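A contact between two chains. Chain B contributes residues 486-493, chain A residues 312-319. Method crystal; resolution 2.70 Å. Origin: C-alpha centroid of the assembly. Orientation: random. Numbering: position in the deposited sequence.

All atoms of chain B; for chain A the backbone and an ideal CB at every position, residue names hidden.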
# COMPACT_ATOMS: atom_id res chain seq x y z
N ILE B 486 9.42 -7.31 9.89
CA ILE B 486 9.16 -5.90 9.87
C ILE B 486 8.79 -5.48 8.46
O ILE B 486 7.95 -4.62 8.27
CB ILE B 486 10.34 -5.11 10.32
CG1 ILE B 486 10.60 -5.42 11.77
CG2 ILE B 486 10.11 -3.61 10.13
CD1 ILE B 486 11.52 -4.43 12.50
N ASP B 487 9.44 -6.07 7.47
CA ASP B 487 9.19 -5.67 6.07
C ASP B 487 7.80 -6.18 5.63
O ASP B 487 7.07 -5.44 5.02
CB ASP B 487 10.33 -6.09 5.10
CG ASP B 487 9.97 -5.82 3.61
OD1 ASP B 487 10.16 -4.67 3.06
OD2 ASP B 487 9.45 -6.79 3.00
N THR B 488 7.45 -7.41 5.98
CA THR B 488 6.11 -7.95 5.80
C THR B 488 5.01 -7.08 6.39
O THR B 488 3.97 -6.96 5.77
CB THR B 488 5.96 -9.30 6.48
OG1 THR B 488 6.97 -10.18 5.98
CG2 THR B 488 4.61 -9.93 6.21
N ASN B 489 5.23 -6.49 7.57
CA ASN B 489 4.24 -5.60 8.16
C ASN B 489 4.24 -4.22 7.52
O ASN B 489 3.25 -3.57 7.50
CB ASN B 489 4.35 -5.52 9.70
CG ASN B 489 3.93 -6.83 10.39
OD1 ASN B 489 2.79 -7.21 10.31
ND2 ASN B 489 4.86 -7.53 11.04
N LEU B 490 5.32 -3.74 6.97
CA LEU B 490 5.20 -2.47 6.27
C LEU B 490 4.46 -2.70 4.93
O LEU B 490 3.71 -1.83 4.42
CB LEU B 490 6.58 -1.84 6.05
CG LEU B 490 7.35 -1.47 7.33
CD1 LEU B 490 8.87 -1.49 7.12
CD2 LEU B 490 6.91 -0.10 7.77
N ARG B 491 4.66 -3.85 4.32
CA ARG B 491 3.98 -4.10 3.08
C ARG B 491 2.51 -4.27 3.39
O ARG B 491 1.68 -3.70 2.71
CB ARG B 491 4.56 -5.32 2.39
CG ARG B 491 5.86 -5.00 1.72
CD ARG B 491 6.59 -6.23 1.22
NE ARG B 491 7.89 -5.75 0.80
CZ ARG B 491 8.16 -5.28 -0.40
NH1 ARG B 491 7.23 -5.28 -1.34
NH2 ARG B 491 9.37 -4.80 -0.66
N ARG B 492 2.21 -5.04 4.44
CA ARG B 492 0.84 -5.32 4.80
C ARG B 492 0.01 -4.07 5.03
O ARG B 492 -1.12 -4.04 4.62
CB ARG B 492 0.76 -6.19 6.04
CG ARG B 492 -0.61 -6.89 6.24
CD ARG B 492 -0.76 -7.37 7.69
NE ARG B 492 -2.11 -7.87 8.01
CZ ARG B 492 -2.42 -8.62 9.08
NH1 ARG B 492 -1.49 -8.98 9.98
NH2 ARG B 492 -3.69 -9.02 9.25
N TYR B 493 0.57 -3.05 5.69
CA TYR B 493 -0.19 -1.87 6.05
C TYR B 493 0.09 -0.75 5.09
O TYR B 493 -0.21 0.39 5.33
CB TYR B 493 0.07 -1.46 7.52
CG TYR B 493 -0.38 -2.55 8.47
CD1 TYR B 493 -1.72 -2.86 8.61
CD2 TYR B 493 0.54 -3.32 9.20
CE1 TYR B 493 -2.14 -3.84 9.42
CE2 TYR B 493 0.10 -4.36 10.02
CZ TYR B 493 -1.24 -4.60 10.12
OH TYR B 493 -1.75 -5.59 10.93
N UNK A 312 6.44 -2.87 -9.10
CA UNK A 312 5.97 -4.15 -8.56
C UNK A 312 6.78 -4.62 -7.30
O UNK A 312 6.18 -4.90 -6.25
CB UNK A 312 6.06 -5.21 -9.66
N UNK A 313 8.11 -4.72 -7.37
CA UNK A 313 8.90 -5.04 -6.16
C UNK A 313 8.59 -4.07 -5.02
O UNK A 313 8.57 -4.44 -3.88
CB UNK A 313 10.40 -5.00 -6.47
N UNK A 314 8.36 -2.81 -5.31
CA UNK A 314 8.21 -1.87 -4.22
C UNK A 314 6.92 -2.07 -3.47
O UNK A 314 6.88 -1.92 -2.25
CB UNK A 314 8.29 -0.43 -4.74
N UNK A 315 5.86 -2.40 -4.22
CA UNK A 315 4.52 -2.43 -3.73
C UNK A 315 3.96 -3.82 -3.57
O UNK A 315 2.82 -3.94 -3.13
CB UNK A 315 3.62 -1.62 -4.66
N UNK A 316 4.70 -4.86 -3.93
CA UNK A 316 4.15 -6.22 -3.77
C UNK A 316 3.81 -6.56 -2.32
O UNK A 316 4.56 -6.23 -1.40
CB UNK A 316 5.15 -7.25 -4.31
N UNK A 317 2.68 -7.24 -2.14
CA UNK A 317 2.26 -7.73 -0.83
C UNK A 317 3.30 -8.61 -0.14
O UNK A 317 3.59 -8.41 1.03
CB UNK A 317 0.95 -8.51 -0.97
N UNK A 318 3.86 -9.59 -0.84
CA UNK A 318 5.00 -10.37 -0.30
C UNK A 318 6.39 -9.70 -0.52
O UNK A 318 6.55 -8.92 -1.44
CB UNK A 318 5.01 -11.76 -0.95
N UNK A 319 7.41 -10.00 0.26
CA UNK A 319 8.73 -9.41 -0.13
C UNK A 319 9.18 -9.95 -1.50
O UNK A 319 9.53 -11.13 -1.64
CB UNK A 319 9.79 -9.72 0.92

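The visible evidence centres on Arg491(B), whose extended side chain (chi1 m, chi2 and chi3 t) reaches into the backbone of chain A where a helix ends.

At 312 the CB points away and nothing of chain B lies within 5.5 Å of it, so the contact sets no preference; the residue is Arg312(A), extended and uninvolved. At 313 the CB runs sideways, again with no neighbour within 5.5 Å, and the helical backbone admits most residues. What counts is the carbonyl: O of 313 accepts from Arg491(B) NH1 at 3.0 Å (157°) and, weakly, from NH2 at 3.3 Å (138°). The deposited Lys313(A) leads its amine away from the guanidinium, which suits two positive charges.

Position 314 also points away, and many polar residues would serve. It is Glu314(A); its OE2 lies 8.1 Å from Arg491(B) NH2, so there is no salt bridge. At 315 the CB points away too, leaving the choice open; His315(A) closes the helix.

Position 316 is the first to leave helical geometry (phi/psi -60/140). Its O accepts from Arg491(B) NH1 at 2.8 Å and 160°, near the guanidinium plane, as does O of 313. The sideways ideal CB lies 4.1 Å from Arg491(B) NH1, so a small or medium side chain is plausible, as is one directed outward. Ala316(A) adds just a methyl.

At 317, CA is 5.6 Å from the CA of Arg491(B), yet CB points away. The backbone O lies 3.5 Å from Arg491(B) CB. A flexible aliphatic chain could turn back toward the helix, though a polar one could equally stay in the open. Leu317(A) (chi1 t, chi2 p) turns back: its CD1 comes within 4.4 Å of Arg492(B) CA. Leu317(A) O also accepts from a water at 2.9 Å, which donates to Thr488(B) O at 2.5 Å, linking the two chains.

Position 318 points away with no neighbour for its CB, so the contact selects little; Leu318(A) touches chain B chiefly through its backbone.

At 319 the ideal CB is 3.6 Å from Asp487(B) OD2 and 4.4 Å from Arg491(B) NE, while CA sits over one guanidinium face. Asp487(B) is already engaged, its OD2 2.9 Å from Arg491(B) NE in a salt bridge. A small residue or a polar donor would suit, whereas an acid would face a carboxylate. The residue is Ser319(A); its OG makes no hydrogen bond to chain B, and its CB packs beside the Asp487(B) carboxylate.

Chain A (312-319) RKEHALLS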
# COMPACT_ATOMS: atom_id res chain seq x y z
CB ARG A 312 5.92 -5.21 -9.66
CG ARG A 312 5.11 -6.44 -9.25
CD ARG A 312 5.07 -7.61 -10.30
NE ARG A 312 4.16 -8.71 -9.89
CZ ARG A 312 2.86 -8.80 -10.24
NH1 ARG A 312 2.35 -7.87 -11.03
NH2 ARG A 312 2.07 -9.81 -9.81
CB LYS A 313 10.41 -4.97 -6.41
CG LYS A 313 11.05 -6.12 -7.18
CD LYS A 313 12.32 -5.66 -8.03
CE LYS A 313 13.15 -4.48 -7.36
NZ LYS A 313 14.32 -4.88 -6.48
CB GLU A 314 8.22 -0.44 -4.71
CG GLU A 314 8.17 0.51 -3.54
CD GLU A 314 8.11 1.97 -3.94
OE1 GLU A 314 8.45 2.32 -5.11
OE2 GLU A 314 7.74 2.80 -3.06
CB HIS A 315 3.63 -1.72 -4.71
CG HIS A 315 3.96 -0.29 -4.89
ND1 HIS A 315 3.75 0.65 -3.90
CD2 HIS A 315 4.46 0.38 -5.95
CE1 HIS A 315 4.14 1.83 -4.34
NE2 HIS A 315 4.57 1.69 -5.59
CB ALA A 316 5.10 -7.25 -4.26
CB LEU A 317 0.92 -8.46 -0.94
CG LEU A 317 0.49 -9.08 0.37
CD1 LEU A 317 0.24 -8.02 1.40
CD2 LEU A 317 -0.73 -9.92 0.16
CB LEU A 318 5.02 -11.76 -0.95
CG LEU A 318 3.67 -12.46 -0.81
CD1 LEU A 318 3.64 -13.67 -1.68
CD2 LEU A 318 3.36 -12.83 0.61
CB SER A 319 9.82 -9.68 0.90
OG SER A 319 10.68 -10.74 0.53
O HOH W 1 2.98 -8.36 3.89
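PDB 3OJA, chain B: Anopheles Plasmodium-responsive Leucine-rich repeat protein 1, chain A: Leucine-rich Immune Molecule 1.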